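Local atomic coordinates of alpha-1,3-glucanase (Streptomyces thermodiastaticus, PDB entry 7C7D), a protein that probably hydrolyses the alpha-1,3-glucosidic linkages of alpha-1,3-glucan, as a thermostable glycosidase of family GH87 that joins a beta-sandwich domain to a right-handed parallel beta-helix. Residues 108-113 against 196-201; 124-129 against 137-142; 150-155 against 298-303; 208-213 against 239-244; 395-400 against 419-424. All blocks are in the same frame, centred on the assembly; numbering follows the deposited sequence. Where two conformers were deposited one is given.

Contact 1: 108-113 against 196-201; sequences AANALT and EQVSAA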
# COMPACT_ATOMS: atom_id res chain seq x y z
N ALA A 108 -16.33 -10.56 -15.90
CA ALA A 108 -16.34 -11.99 -15.59
C ALA A 108 -15.54 -12.24 -14.32
O ALA A 108 -14.42 -11.76 -14.17
CB ALA A 108 -15.70 -12.77 -16.74
N ALA A 109 -16.14 -12.99 -13.40
CA ALA A 109 -15.50 -13.22 -12.11
C ALA A 109 -16.01 -14.52 -11.53
O ALA A 109 -17.12 -14.97 -11.85
CB ALA A 109 -15.77 -12.05 -11.15
N ASN A 110 -15.17 -15.14 -10.70
CA ASN A 110 -15.55 -16.32 -9.93
C ASN A 110 -15.09 -16.21 -8.49
O ASN A 110 -15.15 -17.20 -7.75
CB ASN A 110 -14.98 -17.60 -10.57
CG ASN A 110 -13.46 -17.62 -10.61
OD1 ASN A 110 -12.80 -16.65 -10.24
ND2 ASN A 110 -12.90 -18.73 -11.08
N ALA A 111 -14.63 -15.03 -8.08
CA ALA A 111 -14.07 -14.83 -6.75
C ALA A 111 -14.40 -13.42 -6.29
O ALA A 111 -14.59 -12.51 -7.10
CB ALA A 111 -12.56 -15.06 -6.75
N LEU A 112 -14.46 -13.26 -4.97
CA LEU A 112 -14.92 -12.02 -4.36
C LEU A 112 -14.03 -11.70 -3.17
O LEU A 112 -13.78 -12.56 -2.33
CB LEU A 112 -16.36 -12.23 -3.88
CG LEU A 112 -17.03 -11.11 -3.11
CD1 LEU A 112 -17.15 -9.88 -3.98
CD2 LEU A 112 -18.40 -11.56 -2.64
N THR A 113 -13.54 -10.46 -3.11
CA THR A 113 -12.88 -9.93 -1.91
C THR A 113 -13.64 -8.69 -1.47
O THR A 113 -13.95 -7.83 -2.30
CB THR A 113 -11.41 -9.58 -2.18
OG1 THR A 113 -10.72 -10.74 -2.65
CG2 THR A 113 -10.73 -9.07 -0.91
N GLU A 196 -12.96 -10.84 -9.13
CA GLU A 196 -11.74 -11.38 -9.73
C GLU A 196 -12.03 -12.68 -10.45
O GLU A 196 -12.85 -13.49 -10.00
CB GLU A 196 -10.66 -11.64 -8.66
CG GLU A 196 -9.31 -12.05 -9.24
CD GLU A 196 -8.19 -12.04 -8.23
OE1 GLU A 196 -8.38 -11.53 -7.10
OE2 GLU A 196 -7.09 -12.54 -8.57
N GLN A 197 -11.34 -12.89 -11.57
CA GLN A 197 -11.31 -14.17 -12.26
C GLN A 197 -10.07 -14.91 -11.81
O GLN A 197 -8.95 -14.55 -12.18
CB GLN A 197 -11.29 -13.97 -13.77
CG GLN A 197 -11.39 -15.27 -14.54
CD GLN A 197 -12.70 -15.99 -14.29
OE1 GLN A 197 -12.75 -17.22 -14.25
NE2 GLN A 197 -13.77 -15.22 -14.13
N VAL A 198 -10.26 -15.95 -10.99
CA VAL A 198 -9.17 -16.76 -10.47
C VAL A 198 -9.11 -18.05 -11.28
O VAL A 198 -10.13 -18.72 -11.47
CB VAL A 198 -9.36 -17.06 -8.98
CG1 VAL A 198 -8.32 -18.06 -8.49
CG2 VAL A 198 -9.28 -15.77 -8.18
N SER A 199 -7.92 -18.38 -11.77
CA SER A 199 -7.73 -19.61 -12.52
C SER A 199 -7.98 -20.82 -11.64
O SER A 199 -7.88 -20.76 -10.41
CB SER A 199 -6.29 -19.67 -13.04
OG SER A 199 -6.14 -18.86 -14.19
N ALA A 200 -8.30 -21.94 -12.28
CA ALA A 200 -8.38 -23.20 -11.56
C ALA A 200 -7.03 -23.53 -10.93
O ALA A 200 -5.98 -23.03 -11.36
CB ALA A 200 -8.82 -24.32 -12.50
N ALA A 201 -7.06 -24.36 -9.90
CA ALA A 201 -5.83 -24.76 -9.23
C ALA A 201 -4.87 -25.40 -10.23
O ALA A 201 -5.27 -26.24 -11.04
CB ALA A 201 -6.15 -25.74 -8.10
O HOH W 1 -10.19 -10.27 -5.32
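A108 and A109 pass beside the amide end of Q197, whose bent side chain folds back against their backbone. A109 also lays its CB against the carbonyl of E196, 3.5 Å from E196 O. N110 does most of the polar work. Its backbone N gives a hydrogen bond to E196 O at 2.9 Å, and its side chain, with CG set between the backbone N and the carbonyl carbon (chi1 62°), carries the amide to V198. There V198 N donates almost straight to N110 OD1 (2.7 Å, angle 177° at the hydrogen). The other half of the amide answers, N110 ND2 donating in plane to a lone pair of V198 O at 2.8 Å. Two bonds from one flat group fix both its rotation and which end is oxygen, while the Q197 amide stacks on it at 25°. An alanine here would probably leave the N-H and C=O of V198 without these mates and the chain beyond E196 less firmly held. A111 adds a weak bond from its N to E196 O and a straight one from E196 N to A111 O (3.1 Å). A111 CB packs on V198 CG2 at 3.6 Å, with W267 touching both side chains. At T113 a water joins OG1 to E196 OE1, whose carboxylate is also salt-bridged to R346 of the beta-helix. N110 and A111 together face the single residue E196, which makes this a classic beta bulge, here in the antiparallel pairing of strands 109-117 and 188-196 of the beta-sandwich domain.

Contact 2: 124-129 against 137-142; sequences GTLDVY and RSLTVT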
# COMPACT_ATOMS: atom_id res chain seq x y z
N GLY A 124 -18.85 -12.23 12.91
CA GLY A 124 -19.99 -12.95 12.38
C GLY A 124 -19.75 -13.35 10.94
O GLY A 124 -18.62 -13.64 10.55
N THR A 125 -20.82 -13.37 10.16
CA THR A 125 -20.71 -13.73 8.76
C THR A 125 -21.53 -12.76 7.94
O THR A 125 -22.37 -12.02 8.46
CB THR A 125 -21.18 -15.17 8.50
OG1 THR A 125 -22.51 -15.32 8.99
CG2 THR A 125 -20.26 -16.17 9.18
N LEU A 126 -21.27 -12.78 6.63
CA LEU A 126 -21.99 -11.96 5.67
C LEU A 126 -22.44 -12.89 4.56
O LEU A 126 -21.60 -13.55 3.92
CB LEU A 126 -21.05 -10.88 5.14
CG LEU A 126 -21.61 -9.74 4.29
CD1 LEU A 126 -22.72 -8.97 5.00
CD2 LEU A 126 -20.48 -8.79 3.92
N ASP A 127 -23.75 -12.99 4.35
CA ASP A 127 -24.27 -13.91 3.35
C ASP A 127 -24.05 -13.35 1.95
O ASP A 127 -23.99 -12.14 1.74
CB ASP A 127 -25.76 -14.17 3.57
CG ASP A 127 -26.01 -15.18 4.68
OD1 ASP A 127 -25.04 -15.74 5.22
OD2 ASP A 127 -27.20 -15.44 4.99
N VAL A 128 -23.92 -14.26 0.98
CA VAL A 128 -23.69 -13.92 -0.42
C VAL A 128 -24.80 -14.54 -1.26
O VAL A 128 -25.07 -15.74 -1.15
CB VAL A 128 -22.31 -14.39 -0.90
CG1 VAL A 128 -22.05 -13.90 -2.32
CG2 VAL A 128 -21.21 -13.89 0.04
N TYR A 129 -25.45 -13.71 -2.08
CA TYR A 129 -26.45 -14.15 -3.03
C TYR A 129 -25.95 -13.83 -4.42
O TYR A 129 -25.29 -12.80 -4.63
CB TYR A 129 -27.78 -13.42 -2.81
CG TYR A 129 -28.52 -13.79 -1.53
CD1 TYR A 129 -28.03 -13.41 -0.29
CD2 TYR A 129 -29.71 -14.50 -1.58
CE1 TYR A 129 -28.70 -13.75 0.87
CE2 TYR A 129 -30.39 -14.84 -0.42
CZ TYR A 129 -29.88 -14.46 0.80
OH TYR A 129 -30.55 -14.80 1.95
N ARG A 137 -22.13 -20.72 0.98
CA ARG A 137 -21.08 -20.31 1.90
C ARG A 137 -21.25 -18.83 2.13
O ARG A 137 -21.90 -18.13 1.36
CB ARG A 137 -19.70 -20.54 1.30
CG ARG A 137 -19.13 -21.90 1.45
CD ARG A 137 -18.06 -22.15 0.40
NE ARG A 137 -18.60 -22.30 -0.96
CZ ARG A 137 -19.02 -21.32 -1.77
NH1 ARG A 137 -18.91 -20.04 -1.45
NH2 ARG A 137 -19.50 -21.63 -2.96
N SER A 138 -20.66 -18.36 3.22
CA SER A 138 -20.74 -16.96 3.59
C SER A 138 -19.34 -16.43 3.81
O SER A 138 -18.37 -17.19 3.92
CB SER A 138 -21.56 -16.78 4.87
OG SER A 138 -20.97 -17.51 5.93
N LEU A 139 -19.23 -15.11 3.86
CA LEU A 139 -17.96 -14.47 4.17
C LEU A 139 -17.82 -14.37 5.68
O LEU A 139 -18.76 -13.98 6.37
CB LEU A 139 -17.92 -13.07 3.56
CG LEU A 139 -17.87 -12.99 2.03
CD1 LEU A 139 -18.44 -11.66 1.57
CD2 LEU A 139 -16.45 -13.18 1.54
N THR A 140 -16.65 -14.72 6.19
CA THR A 140 -16.35 -14.50 7.59
C THR A 140 -15.94 -13.05 7.80
O THR A 140 -15.07 -12.54 7.09
CB THR A 140 -15.22 -15.43 8.04
OG1 THR A 140 -15.63 -16.79 7.84
CG2 THR A 140 -14.87 -15.20 9.51
N VAL A 141 -16.58 -12.38 8.75
CA VAL A 141 -16.26 -10.99 9.06
C VAL A 141 -15.90 -10.89 10.54
O VAL A 141 -16.56 -11.49 11.39
CB VAL A 141 -17.41 -10.02 8.70
CG1 VAL A 141 -17.53 -9.88 7.18
CG2 VAL A 141 -18.73 -10.49 9.28
N THR A 142 -14.84 -10.14 10.83
CA THR A 142 -14.37 -10.06 12.20
C THR A 142 -13.68 -8.73 12.44
O THR A 142 -13.25 -8.05 11.51
CB THR A 142 -13.43 -11.22 12.55
OG1 THR A 142 -13.06 -11.13 13.93
CG2 THR A 142 -12.17 -11.18 11.67
O HOH W 2 -24.44 -17.07 1.66
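R137 meets V128 through a water that takes V128 N and lies 2.8 Å from R137 O, so a solvent molecule sits in the space between the strands. S138 follows and, in one of its two conformers, has its CB beside both L126 O and D127 OD1. At L139 the pairing becomes direct: L139 N donates to L126 O, and L139 O takes L126 N at 2.8 Å. The same L139 O has T125 CA beside it as a CH...O contact. L139 places CG anti to its carbonyl carbon (chi1 -68°), and from there CD1 reaches V128 CG2 at 3.9 Å, the two side chains crossing obliquely. Its CB lies 4.1 Å from L126 CB. This is the body of the beta hairpin 123-130/133-142, at one edge of the five-stranded antiparallel sheet of the beta-sandwich domain. Its short segments run 145° apart in direction. L126, L139 and V141 line one face; L126 packs on L181 there, and L139 on T165 and L167. T125, S138 and T140 occupy the other face, where T125 OG1 bonds to N185. T140 itself adds little across the pair, its backbone O going to T165 OG1. V141 closes the register with two bonds to G124, V141 N to G124 O and G124 N to V141 O at 2.8 Å. With V141 CG1 anti to the carbonyl carbon (chi1 -71°), CG2 falls between the backbone N and that carbon and lies against the bare backbone of G124, 3.4 Å from G124 O.

Contact 3: 150-155 against 298-303; sequences TGWIPG and TERVDS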
# COMPACT_ATOMS: atom_id res chain seq x y z
N THR A 150 -1.24 2.67 18.10
CA THR A 150 0.21 2.88 18.04
C THR A 150 0.52 4.18 18.80
O THR A 150 0.85 5.20 18.19
CB THR A 150 0.72 2.93 16.60
OG1 THR A 150 0.08 3.99 15.89
CG2 THR A 150 0.46 1.60 15.88
N GLY A 151 0.41 4.13 20.13
CA GLY A 151 0.58 5.32 20.95
C GLY A 151 1.96 5.92 20.89
O GLY A 151 2.13 7.10 21.24
N TRP A 152 2.96 5.15 20.46
CA TRP A 152 4.33 5.66 20.35
C TRP A 152 4.55 6.48 19.09
O TRP A 152 5.62 7.08 18.95
CB TRP A 152 5.32 4.50 20.39
CG TRP A 152 5.29 3.68 19.13
CD1 TRP A 152 6.03 3.88 18.00
CD2 TRP A 152 4.46 2.55 18.87
NE1 TRP A 152 5.72 2.94 17.06
CE2 TRP A 152 4.76 2.11 17.57
CE3 TRP A 152 3.50 1.86 19.62
CZ2 TRP A 152 4.13 1.01 16.99
CZ3 TRP A 152 2.88 0.77 19.04
CH2 TRP A 152 3.20 0.35 17.74
N ILE A 153 3.60 6.50 18.16
CA ILE A 153 3.69 7.31 16.95
C ILE A 153 2.98 8.62 17.23
O ILE A 153 1.74 8.64 17.34
CB ILE A 153 3.07 6.59 15.75
CG1 ILE A 153 3.80 5.27 15.49
CG2 ILE A 153 3.13 7.47 14.51
CD1 ILE A 153 3.36 4.55 14.23
N PRO A 154 3.70 9.74 17.36
CA PRO A 154 3.05 11.01 17.73
C PRO A 154 2.00 11.41 16.72
O PRO A 154 2.24 11.44 15.51
CB PRO A 154 4.22 12.00 17.76
CG PRO A 154 5.43 11.17 18.00
CD PRO A 154 5.17 9.85 17.33
N GLY A 155 0.81 11.72 17.22
CA GLY A 155 -0.29 12.16 16.40
C GLY A 155 -1.17 11.06 15.87
O GLY A 155 -2.27 11.35 15.38
N THR A 298 -2.45 -9.00 14.97
CA THR A 298 -3.52 -8.09 15.31
C THR A 298 -3.01 -6.79 15.91
O THR A 298 -3.81 -5.93 16.30
CB THR A 298 -4.51 -8.75 16.28
OG1 THR A 298 -3.87 -8.91 17.55
CG2 THR A 298 -4.93 -10.13 15.77
N GLU A 299 -1.70 -6.62 16.00
CA GLU A 299 -1.12 -5.44 16.62
C GLU A 299 0.18 -5.13 15.90
O GLU A 299 0.64 -5.89 15.05
CB GLU A 299 -0.85 -5.69 18.10
CG GLU A 299 0.07 -6.86 18.33
CD GLU A 299 -0.08 -7.45 19.71
OE1 GLU A 299 -0.44 -6.71 20.65
OE2 GLU A 299 0.15 -8.67 19.84
N ARG A 300 0.77 -3.99 16.25
CA ARG A 300 2.05 -3.58 15.70
C ARG A 300 3.08 -3.60 16.83
O ARG A 300 3.06 -2.73 17.70
CB ARG A 300 1.95 -2.20 15.06
CG ARG A 300 3.24 -1.78 14.41
CD ARG A 300 3.08 -0.42 13.81
NE ARG A 300 4.35 0.05 13.29
CZ ARG A 300 4.45 1.07 12.44
NH1 ARG A 300 3.36 1.71 12.04
NH2 ARG A 300 5.64 1.45 12.01
N VAL A 301 3.96 -4.59 16.81
CA VAL A 301 5.06 -4.72 17.75
C VAL A 301 6.33 -4.47 16.94
O VAL A 301 6.80 -5.35 16.21
CB VAL A 301 5.09 -6.09 18.43
CG1 VAL A 301 6.19 -6.15 19.48
CG2 VAL A 301 3.73 -6.41 19.05
N ASP A 302 6.89 -3.27 17.06
CA ASP A 302 7.96 -2.87 16.15
C ASP A 302 9.19 -3.77 16.29
O ASP A 302 9.88 -4.02 15.30
CB ASP A 302 8.31 -1.39 16.33
CG ASP A 302 7.37 -0.48 15.56
OD1 ASP A 302 6.68 -0.98 14.64
OD2 ASP A 302 7.33 0.73 15.86
N SER A 303 9.44 -4.29 17.49
CA SER A 303 10.61 -5.12 17.75
C SER A 303 10.42 -6.58 17.36
O SER A 303 11.37 -7.36 17.48
CB SER A 303 11.00 -5.03 19.22
OG SER A 303 9.94 -5.47 20.06
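A type I beta turn, T150 to I153, in a loop of the beta-sandwich domain sets three side chains against R300, and W152 also against D302, in a loop of the beta-helix, at the interface between the two domains. A backbone bond from I153 N to T150 O closes the turn. The W152 indole meets the 298-303 loop with its six-membered ring: CH2 comes within 3.1 Å of R300 O, and CZ2 lies 3.6 Å from R300 CD. D302 OD2 is 3.4 Å from W152 CZ2, carboxylate and ring planes 80° apart. R300 CB sits at the ring edge, in its plane, while T150 CB and I153 CG1 pack toward the rim of one indole face. The R300 chain is extended from CG to NE, which lets its methylenes run past both W152 and T150, whose CG2 is 3.9 Å from R300 CD. Beyond them I153 CD1 lies over one face of the guanidinium, 3.6 Å from R300 NH1. That group stands 88° to the indole, so the two do not stack. In its own plane R300 NE donates to the syn lone pair of D302 OD1 at 2.9 Å, a salt bridge within the loop. A second ties R300 NH1 to D376. With carboxylates engaging it at two different nitrogens, the guanidinium is probably held in orientation, and the carbon chain of R300 serves as an apolar surface for the turn.

Contact 4: 208-213 against 239-244; sequences SVSVTD and VVWIPP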
# COMPACT_ATOMS: atom_id res chain seq x y z
N SER A 208 9.05 -31.74 -9.24
CA SER A 208 9.02 -30.97 -8.01
C SER A 208 8.85 -31.90 -6.81
O SER A 208 8.39 -33.04 -6.92
CB SER A 208 7.89 -29.94 -8.04
OG SER A 208 6.63 -30.55 -8.25
N VAL A 209 9.26 -31.39 -5.64
CA VAL A 209 9.18 -32.12 -4.38
C VAL A 209 8.00 -31.55 -3.61
O VAL A 209 7.99 -30.36 -3.26
CB VAL A 209 10.47 -31.96 -3.57
CG1 VAL A 209 10.33 -32.63 -2.20
CG2 VAL A 209 11.65 -32.53 -4.34
N SER A 210 7.00 -32.38 -3.32
CA SER A 210 5.82 -31.91 -2.61
C SER A 210 6.07 -31.86 -1.11
O SER A 210 6.67 -32.77 -0.53
CB SER A 210 4.64 -32.85 -2.89
OG SER A 210 3.52 -32.49 -2.09
N VAL A 211 5.60 -30.77 -0.48
CA VAL A 211 5.72 -30.65 0.98
C VAL A 211 4.94 -31.75 1.69
O VAL A 211 5.32 -32.17 2.79
CB VAL A 211 5.30 -29.25 1.47
CG1 VAL A 211 6.24 -28.19 0.94
CG2 VAL A 211 3.87 -28.94 1.10
N THR A 212 3.84 -32.23 1.09
CA THR A 212 3.08 -33.29 1.75
C THR A 212 3.83 -34.61 1.74
O THR A 212 3.63 -35.44 2.64
CB THR A 212 1.69 -33.43 1.12
OG1 THR A 212 1.81 -33.66 -0.29
CG2 THR A 212 0.87 -32.17 1.37
N ASP A 213 4.70 -34.83 0.76
CA ASP A 213 5.55 -36.01 0.77
C ASP A 213 6.60 -35.95 1.88
O ASP A 213 7.14 -36.99 2.26
CB ASP A 213 6.22 -36.20 -0.59
CG ASP A 213 5.24 -36.60 -1.68
OD1 ASP A 213 4.09 -36.95 -1.34
OD2 ASP A 213 5.63 -36.57 -2.87
N VAL A 239 12.25 -27.27 -7.47
CA VAL A 239 10.94 -26.72 -7.14
C VAL A 239 10.35 -27.51 -5.99
O VAL A 239 10.29 -28.74 -6.03
CB VAL A 239 9.99 -26.76 -8.36
CG1 VAL A 239 8.60 -26.27 -7.97
CG2 VAL A 239 10.57 -25.94 -9.50
N VAL A 240 9.92 -26.79 -4.96
CA VAL A 240 9.08 -27.34 -3.90
C VAL A 240 7.64 -27.02 -4.23
O VAL A 240 7.29 -25.85 -4.47
CB VAL A 240 9.47 -26.76 -2.53
CG1 VAL A 240 8.48 -27.20 -1.49
CG2 VAL A 240 10.87 -27.18 -2.15
N TRP A 241 6.79 -28.04 -4.24
CA TRP A 241 5.39 -27.90 -4.59
C TRP A 241 4.55 -27.87 -3.32
O TRP A 241 4.74 -28.70 -2.42
CB TRP A 241 4.96 -29.09 -5.45
CG TRP A 241 3.50 -29.14 -5.76
CD1 TRP A 241 2.61 -30.10 -5.36
CD2 TRP A 241 2.76 -28.21 -6.55
NE1 TRP A 241 1.36 -29.82 -5.86
CE2 TRP A 241 1.43 -28.67 -6.59
CE3 TRP A 241 3.10 -27.03 -7.23
CZ2 TRP A 241 0.43 -27.99 -7.29
CZ3 TRP A 241 2.11 -26.37 -7.93
CH2 TRP A 241 0.79 -26.84 -7.95
N ILE A 242 3.64 -26.91 -3.25
CA ILE A 242 2.69 -26.79 -2.14
C ILE A 242 1.31 -27.12 -2.69
O ILE A 242 0.68 -26.26 -3.33
CB ILE A 242 2.71 -25.38 -1.53
CG1 ILE A 242 4.12 -24.95 -1.12
CG2 ILE A 242 1.77 -25.31 -0.34
CD1 ILE A 242 4.21 -23.47 -0.74
N PRO A 243 0.80 -28.33 -2.47
CA PRO A 243 -0.54 -28.68 -2.99
C PRO A 243 -1.61 -27.82 -2.35
O PRO A 243 -1.39 -27.23 -1.29
CB PRO A 243 -0.70 -30.15 -2.56
CG PRO A 243 0.68 -30.65 -2.25
CD PRO A 243 1.44 -29.45 -1.77
N PRO A 244 -2.80 -27.74 -2.96
CA PRO A 244 -3.92 -27.06 -2.32
C PRO A 244 -4.13 -27.55 -0.89
O PRO A 244 -4.07 -28.76 -0.62
CB PRO A 244 -5.11 -27.42 -3.21
CG PRO A 244 -4.50 -27.62 -4.56
CD PRO A 244 -3.14 -28.22 -4.31
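V211 and V240 cross at about a right angle, their CG1 methyls pressed to 3.5 Å, tighter than usual for two carbons. The other V211 branch, CG2, is set between the backbone N and the carbonyl carbon and meets P243 CD obliquely at 3.8 Å. T212 and P243 approach tip to tip, with T212 CG2 3.9 Å from P243 CG. P243 is also touched by S210, whose OG comes 3.4 Å from P243 CG. That same OG lies near the plane of the W241 indole at its edge, and P243 N stands over one face of the ring, toward the rim. The backbones pair in parallel: V209 N to V239 O, W241 N to V209 O, and V211 N to W241 O at 3.0 Å. Helix 225-234 lies across V211 and V240 through A231, as in the N-terminal cap of a beta-helix. An alanine at V211 would probably open a gap beside V240 CG1 and P243 CD, and leave A231 and F228 less well packed. S210 OG and T212 OG1 bond to each other at 2.7 Å, either being able to donate, which gives these polar groups a mutual partner beside a proline ring that has no N-H to give.

Contact 5: 395-400 against 419-424; sequences NNTITQ and GNLISD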
# COMPACT_ATOMS: atom_id res chain seq x y z
N ASN A 395 3.99 0.95 -11.38
CA ASN A 395 2.71 0.35 -11.74
C ASN A 395 2.11 -0.48 -10.60
O ASN A 395 1.64 -1.59 -10.81
CB ASN A 395 2.81 -0.50 -13.02
CG ASN A 395 3.46 0.24 -14.18
OD1 ASN A 395 4.24 -0.35 -14.93
ND2 ASN A 395 3.15 1.50 -14.35
N ASN A 396 2.13 0.08 -9.40
CA ASN A 396 1.40 -0.50 -8.28
C ASN A 396 0.14 0.30 -8.03
O ASN A 396 0.03 1.47 -8.40
CB ASN A 396 2.27 -0.50 -7.02
CG ASN A 396 3.56 -1.26 -7.21
OD1 ASN A 396 3.57 -2.49 -7.21
ND2 ASN A 396 4.66 -0.53 -7.40
N THR A 397 -0.83 -0.35 -7.40
CA THR A 397 -2.06 0.30 -6.95
C THR A 397 -2.12 0.21 -5.44
O THR A 397 -2.03 -0.89 -4.88
CB THR A 397 -3.29 -0.35 -7.59
OG1 THR A 397 -3.23 -0.12 -9.01
CG2 THR A 397 -4.58 0.26 -7.06
N ILE A 398 -2.26 1.37 -4.80
CA ILE A 398 -2.20 1.50 -3.35
C ILE A 398 -3.45 2.24 -2.90
O ILE A 398 -3.80 3.28 -3.47
CB ILE A 398 -0.94 2.28 -2.93
CG1 ILE A 398 0.32 1.46 -3.24
CG2 ILE A 398 -1.02 2.72 -1.47
CD1 ILE A 398 1.58 2.29 -3.31
N THR A 399 -4.10 1.73 -1.85
CA THR A 399 -5.27 2.39 -1.30
C THR A 399 -5.26 2.31 0.22
O THR A 399 -4.95 1.27 0.80
CB THR A 399 -6.57 1.81 -1.87
OG1 THR A 399 -7.68 2.28 -1.10
CG2 THR A 399 -6.58 0.28 -1.87
N GLN A 400 -5.57 3.43 0.84
CA GLN A 400 -5.87 3.48 2.26
C GLN A 400 -4.76 2.98 3.19
O GLN A 400 -5.02 2.16 4.08
CB GLN A 400 -7.21 2.81 2.55
CG GLN A 400 -8.40 3.73 2.29
CD GLN A 400 -8.48 4.90 3.27
OE1 GLN A 400 -7.69 4.98 4.22
NE2 GLN A 400 -9.44 5.79 3.06
N GLY A 419 4.27 5.44 -12.55
CA GLY A 419 3.06 4.77 -12.98
C GLY A 419 2.21 4.20 -11.88
O GLY A 419 1.40 3.31 -12.16
N ASN A 420 2.36 4.66 -10.64
CA ASN A 420 1.57 4.13 -9.54
C ASN A 420 0.26 4.90 -9.42
O ASN A 420 0.18 6.09 -9.72
CB ASN A 420 2.36 4.24 -8.24
CG ASN A 420 3.67 3.47 -8.30
OD1 ASN A 420 3.68 2.24 -8.20
ND2 ASN A 420 4.78 4.19 -8.49
N LEU A 421 -0.77 4.19 -8.97
CA LEU A 421 -2.07 4.76 -8.63
C LEU A 421 -2.20 4.68 -7.12
O LEU A 421 -2.14 3.58 -6.55
CB LEU A 421 -3.20 3.97 -9.30
CG LEU A 421 -4.62 4.37 -8.90
CD1 LEU A 421 -4.90 5.84 -9.25
CD2 LEU A 421 -5.65 3.45 -9.56
N ILE A 422 -2.34 5.83 -6.48
CA ILE A 422 -2.35 5.93 -5.02
C ILE A 422 -3.58 6.73 -4.63
O ILE A 422 -3.73 7.88 -5.07
CB ILE A 422 -1.07 6.60 -4.50
CG1 ILE A 422 0.16 5.82 -4.96
CG2 ILE A 422 -1.13 6.74 -2.97
CD1 ILE A 422 1.46 6.55 -4.79
N SER A 423 -4.44 6.14 -3.80
CA SER A 423 -5.70 6.78 -3.43
C SER A 423 -5.91 6.73 -1.93
O SER A 423 -5.60 5.72 -1.28
CB SER A 423 -6.90 6.10 -4.11
OG SER A 423 -6.71 6.00 -5.51
N ASP A 424 -6.47 7.82 -1.40
CA ASP A 424 -7.05 7.86 -0.06
C ASP A 424 -6.00 7.64 1.04
O ASP A 424 -5.97 6.60 1.71
CB ASP A 424 -8.19 6.84 0.08
CG ASP A 424 -9.40 7.23 -0.73
OD1 ASP A 424 -9.85 8.38 -0.62
OD2 ASP A 424 -9.91 6.37 -1.49
O HOH W 3 -5.63 3.50 -5.69
O HOH W 4 -9.27 3.94 -2.53
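N396 and N420 have nearly the same torsions: CG is anti to the carbonyl carbon in both (chi1 -58° and -59°), and the equal chi2 of -77° turns the amides nearly coplanar, side by side and pointing the same way. N420 OD1 is gripped twice: N396 ND2 donates to it in its carbonyl plane at 3.0 Å, and N396 N reaches it from a tilt at 2.9 Å. The row continues beyond the pair, N396 OD1 taking N369 ND2 and N420 N giving to N455 OD1. Next to it N395 ND2 makes a weak bond to G419 O. The strands then pair in parallel: L421 N to N396 O, I398 N to L421 O at 2.8 Å, S423 N to I398 O, and Q400 N to S423 O. On one face I398 and I422 lie side by side, CD1 of I398 4.1 Å from CG1 of I422, with I407 against both. T397 and L421 line up likewise on the other face, T397 OG1 bonding to the N of A55. There a water links I398 O to S423 OG, and a second lies 2.7 Å from both T399 OG1 and D424 OD2. The Q400 side chain bends over D424, NE2 reaching D424 CB at 3.4 Å; its NE2 donates to the carbonyls of S85 and A87, and its OE1 bonds to N426. D424 OD1 is salt-bridged to R459 and R90. Stacked in-register strands with an asparagine ladder at the turn and aligned isoleucines within mark a parallel beta-helix, here two successive coils.

Contacts 1 and 2 lie in the beta-sandwich domain, contacts 4 and 5 in the beta-helix, and contact 3 joins the two. Contact 2 is nested in the chain loop closed by contact 1, and the pair touch where L112 CD2 meets L139 CD1 at 4.2 Å. Contact 1 then hands the chain to contact 4, the nearest atoms of the two lying about 4 Å apart. Contact 5 lies farther along the helix, its centre about 34 Å from that of contact 4. The D424 side chain is about 7 Å from the calcium ion held by E63, E65, S88, Q91 and D191; that of L126 in contact 2 is about 13 Å away.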